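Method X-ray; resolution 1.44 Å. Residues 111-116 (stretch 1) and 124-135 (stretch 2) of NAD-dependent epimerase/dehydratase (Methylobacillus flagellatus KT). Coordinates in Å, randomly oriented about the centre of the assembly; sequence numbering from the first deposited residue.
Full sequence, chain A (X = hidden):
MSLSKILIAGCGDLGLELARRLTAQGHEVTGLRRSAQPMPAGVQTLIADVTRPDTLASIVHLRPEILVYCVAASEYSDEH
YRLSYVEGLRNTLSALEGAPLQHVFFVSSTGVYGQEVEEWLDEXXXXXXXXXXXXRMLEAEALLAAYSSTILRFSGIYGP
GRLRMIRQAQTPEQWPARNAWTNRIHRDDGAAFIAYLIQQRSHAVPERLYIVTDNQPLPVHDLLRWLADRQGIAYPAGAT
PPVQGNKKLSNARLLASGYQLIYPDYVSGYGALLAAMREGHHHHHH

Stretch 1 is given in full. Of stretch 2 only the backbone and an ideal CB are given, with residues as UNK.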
# COMPACT_ATOMS: atom_id res chain seq x y z
N GLY A 111 -5.88 -5.29 6.25
CA GLY A 111 -6.16 -5.56 7.68
C GLY A 111 -7.62 -5.36 7.97
O GLY A 111 -8.10 -5.80 9.02
N VAL A 112 -8.38 -4.73 7.08
CA VAL A 112 -9.84 -4.61 7.28
C VAL A 112 -10.50 -5.96 7.27
O VAL A 112 -11.59 -6.11 7.86
CB VAL A 112 -10.53 -3.67 6.26
CG1 VAL A 112 -9.94 -2.26 6.36
CG2 VAL A 112 -10.43 -4.16 4.83
N TYR A 113 -9.87 -6.95 6.65
CA TYR A 113 -10.36 -8.33 6.70
C TYR A 113 -9.86 -8.93 8.00
O TYR A 113 -8.79 -9.55 8.04
CB TYR A 113 -9.81 -9.15 5.52
CG TYR A 113 -10.30 -8.67 4.17
CD1 TYR A 113 -11.57 -8.99 3.71
CD2 TYR A 113 -9.46 -7.95 3.34
CE1 TYR A 113 -12.00 -8.57 2.47
CE2 TYR A 113 -9.88 -7.52 2.10
CZ TYR A 113 -11.13 -7.84 1.67
OH TYR A 113 -11.54 -7.40 0.41
N GLY A 114 -10.60 -8.73 9.08
CA GLY A 114 -10.15 -9.23 10.37
C GLY A 114 -10.51 -10.71 10.54
O GLY A 114 -10.03 -11.35 11.49
N GLN A 115 -11.36 -11.26 9.68
CA GLN A 115 -11.73 -12.67 9.78
C GLN A 115 -10.50 -13.54 9.53
O GLN A 115 -9.65 -13.20 8.70
CB GLN A 115 -12.84 -13.06 8.80
CG GLN A 115 -12.56 -12.73 7.32
CD GLN A 115 -13.22 -11.44 6.90
OE1 GLN A 115 -12.86 -10.34 7.34
NE2 GLN A 115 -14.18 -11.57 6.00
N GLU A 116 -10.35 -14.59 10.32
CA GLU A 116 -9.28 -15.55 10.14
C GLU A 116 -9.87 -16.80 9.54
O GLU A 116 -10.74 -17.47 10.15
CB GLU A 116 -8.59 -15.84 11.48
CG GLU A 116 -8.02 -14.63 12.11
CD GLU A 116 -6.91 -14.94 13.07
OE1 GLU A 116 -7.11 -14.68 14.27
OE2 GLU A 116 -5.85 -15.45 12.66
N UNK A 124 -14.98 -9.33 -3.27
CA UNK A 124 -16.40 -9.67 -3.07
C UNK A 124 -16.70 -10.08 -1.64
O UNK A 124 -17.86 -10.08 -1.21
CB UNK A 124 -16.81 -10.80 -4.02
N UNK A 125 -15.67 -10.44 -0.89
CA UNK A 125 -15.83 -10.88 0.50
C UNK A 125 -16.05 -9.67 1.43
O UNK A 125 -15.19 -8.76 1.48
CB UNK A 125 -14.60 -11.68 0.95
N UNK A 126 -17.16 -9.62 2.19
CA UNK A 126 -17.28 -8.47 3.07
C UNK A 126 -16.24 -8.50 4.19
O UNK A 126 -16.11 -9.53 4.85
CB UNK A 126 -18.69 -8.41 3.66
N UNK A 127 -15.49 -7.40 4.39
CA UNK A 127 -14.50 -7.39 5.46
C UNK A 127 -15.17 -7.27 6.83
O UNK A 127 -16.12 -6.49 7.01
CB UNK A 127 -13.51 -6.24 5.25
N UNK A 128 -14.68 -8.07 7.79
CA UNK A 128 -15.14 -8.00 9.17
C UNK A 128 -13.97 -7.46 9.98
O UNK A 128 -13.03 -8.19 10.27
CB UNK A 128 -15.61 -9.36 9.69
N UNK A 129 -14.02 -6.16 10.30
CA UNK A 129 -12.91 -5.51 11.00
C UNK A 129 -12.93 -5.99 12.42
O UNK A 129 -14.01 -6.13 13.02
CB UNK A 129 -13.00 -3.98 10.93
N UNK A 130 -11.75 -6.26 12.96
CA UNK A 130 -11.69 -6.79 14.33
C UNK A 130 -10.86 -5.93 15.22
O UNK A 130 -10.60 -6.31 16.38
CB UNK A 130 -11.13 -8.21 14.34
N UNK A 131 -10.37 -4.81 14.71
CA UNK A 131 -9.65 -3.90 15.57
C UNK A 131 -9.92 -2.46 15.19
O UNK A 131 -10.58 -2.20 14.18
CB UNK A 131 -8.15 -4.19 15.52
N UNK A 132 -9.40 -1.55 16.01
CA UNK A 132 -9.61 -0.13 15.87
C UNK A 132 -9.04 0.38 14.54
O UNK A 132 -9.66 1.20 13.86
CB UNK A 132 -8.98 0.61 17.05
N UNK A 133 -7.88 -0.12 14.14
CA UNK A 133 -7.26 0.29 12.88
C UNK A 133 -8.12 -0.11 11.66
O UNK A 133 -8.33 0.68 10.74
CB UNK A 133 -5.87 -0.33 12.76
N UNK A 134 -8.65 -1.32 11.70
CA UNK A 134 -9.52 -1.78 10.62
C UNK A 134 -10.82 -1.01 10.56
O UNK A 134 -11.35 -0.68 9.47
CB UNK A 134 -9.82 -3.27 10.78
N UNK A 135 -11.36 -0.70 11.74
CA UNK A 135 -12.63 0.02 11.80
C UNK A 135 -12.43 1.45 11.28
O UNK A 135 -13.27 1.96 10.53
CB UNK A 135 -13.18 0.03 13.23

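At position 124 the CA-to-CB bond points away from stretch 1 and no atom of that stretch lies within 5.5 Å of the ideal CB, so a polar or charged residue suits it as well as any other. The residue is Asp124, whose OD1 is hydrogen-bonded elsewhere in the structure.

Position 125 points toward stretch 1, its ideal CB 4.3 Å from Tyr113 CE1 and 5.1 Å from Gln115 NE2. A ring edge and an amide leave space for a short or branched side chain, such as Ala, Ser, Val or Thr. It is Thr125: CG2 lies 3.7 Å from Gln115 NE2, and the backbone O meets the edge of the Tyr113 ring, 3.3 Å from CE1.

At 126 the CB points away again, and the contribution visible here is the backbone carbonyl, which accepts from Gln115 NE2. The phi/psi of -68/129 is extended and compatible with many residues, proline among them. Pro126 occupies it; the bond from Gln115 NE2 to Pro126 O is 3.0 Å and nearly straight at 162°.

Position 127 lies beside Val112 and Tyr113, its ideal CB 3.7 Å from Tyr113 CD1 but only 3.2 Å from Val112 O. A compact apolar residue fits, and a phi of -74° admits proline. Pro127 packs its CB 3.8 Å from both Tyr113 CD1 and Val112 CG2, and makes an off-centre CH-pi contact with the tyrosine ring.

The backbone dominates at 128. Its N donates to Gln115 OE1 (2.9 Å, 165°), which excludes proline, while its O accepts a weak bond from Gly114 N (2.8 Å, 130°). Thus the Gln115 amide bridges 126 and 128, donating to one and accepting from the other. The CB points sideways, and the phi/psi of -112/101 suits a beta-branched residue, though others would serve. Ile128 has its CB 3.7 Å from Gln115 OE1.

At 129 the CB points sideways, 4.0 Å from Val112 O, and the CA makes a CA-H...O contact of 3.5 Å with Val112 O. A small residue suffices, and Ala129 is found.

Position 130 points toward Gly114, whose CA is 4.2 Å from the ideal CB. The absent side chain there opens room for a long, flexible chain. Lys130 lays CG 3.1 Å from Gly114 CA; an ideal CB on Gly114 would fall 1.9 Å from that CG, a clash. Water 1 links Lys130 N (2.9 Å) to Gly111 O (2.7 Å).

Position 131 precedes the helix, where Asp, Asn, Ser or Thr could cap. Asp131 OD1 accepts a capping bond from the N of position 134 (2.8 Å) and also a bond from water 1 (3.0 Å).

Positions 132 and 133 have no contact with stretch 1, and their helical backbone tolerates many residues; they are Phe132 and Ser133.

At 134 an ideal CB would point toward stretch 1, 3.5 Å from Gly111 O and 3.7 Å from Val112 CA, favouring Gly or Ala. Gly134 brings its CA 4.4 Å from Val112 CA.

At 135 the CA-to-CB bond points away and stretch 1 sets no limit, so many residues would suit; it is Lys135, which makes no contact with stretch 1.

Stretch 2 124-135: DTPPIAKDFSGK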
# COMPACT_ATOMS: atom_id res chain seq x y z
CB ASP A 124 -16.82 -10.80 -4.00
CG ASP A 124 -16.71 -10.45 -5.48
OD1 ASP A 124 -16.69 -9.26 -5.86
OD2 ASP A 124 -16.69 -11.41 -6.27
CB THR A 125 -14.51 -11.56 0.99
OG1 THR A 125 -14.09 -12.56 0.04
CG2 THR A 125 -14.73 -12.18 2.40
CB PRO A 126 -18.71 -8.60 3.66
CG PRO A 126 -19.41 -9.56 2.75
CD PRO A 126 -18.37 -10.47 2.20
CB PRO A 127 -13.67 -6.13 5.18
CG PRO A 127 -14.59 -5.24 4.40
CD PRO A 127 -15.41 -6.18 3.56
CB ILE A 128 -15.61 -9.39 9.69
CG1 ILE A 128 -16.68 -10.00 8.78
CG2 ILE A 128 -16.16 -9.26 11.13
CD1 ILE A 128 -17.22 -11.33 9.23
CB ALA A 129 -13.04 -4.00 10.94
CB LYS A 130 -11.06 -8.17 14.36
CG LYS A 130 -11.34 -9.09 13.21
CD LYS A 130 -12.82 -9.48 13.10
CE LYS A 130 -13.47 -9.55 14.47
NZ LYS A 130 -14.87 -9.93 14.35
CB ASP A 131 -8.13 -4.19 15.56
CG ASP A 131 -7.50 -3.97 14.20
OD1 ASP A 131 -8.21 -3.67 13.24
OD2 ASP A 131 -6.27 -4.10 14.10
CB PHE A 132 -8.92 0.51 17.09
CG PHE A 132 -9.07 1.99 17.21
CD1 PHE A 132 -10.24 2.65 16.85
CD2 PHE A 132 -8.02 2.74 17.77
CE1 PHE A 132 -10.34 4.05 16.99
CE2 PHE A 132 -8.13 4.15 17.95
CZ PHE A 132 -9.30 4.79 17.54
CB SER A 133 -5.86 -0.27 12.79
OG SER A 133 -5.14 0.07 13.98
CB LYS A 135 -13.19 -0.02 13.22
CG LYS A 135 -13.72 -1.40 13.61
CD LYS A 135 -14.09 -1.42 15.08
CE LYS A 135 -14.80 -2.73 15.43
NZ LYS A 135 -14.77 -2.92 16.93
O HOH W 1 -9.47 -5.50 11.27
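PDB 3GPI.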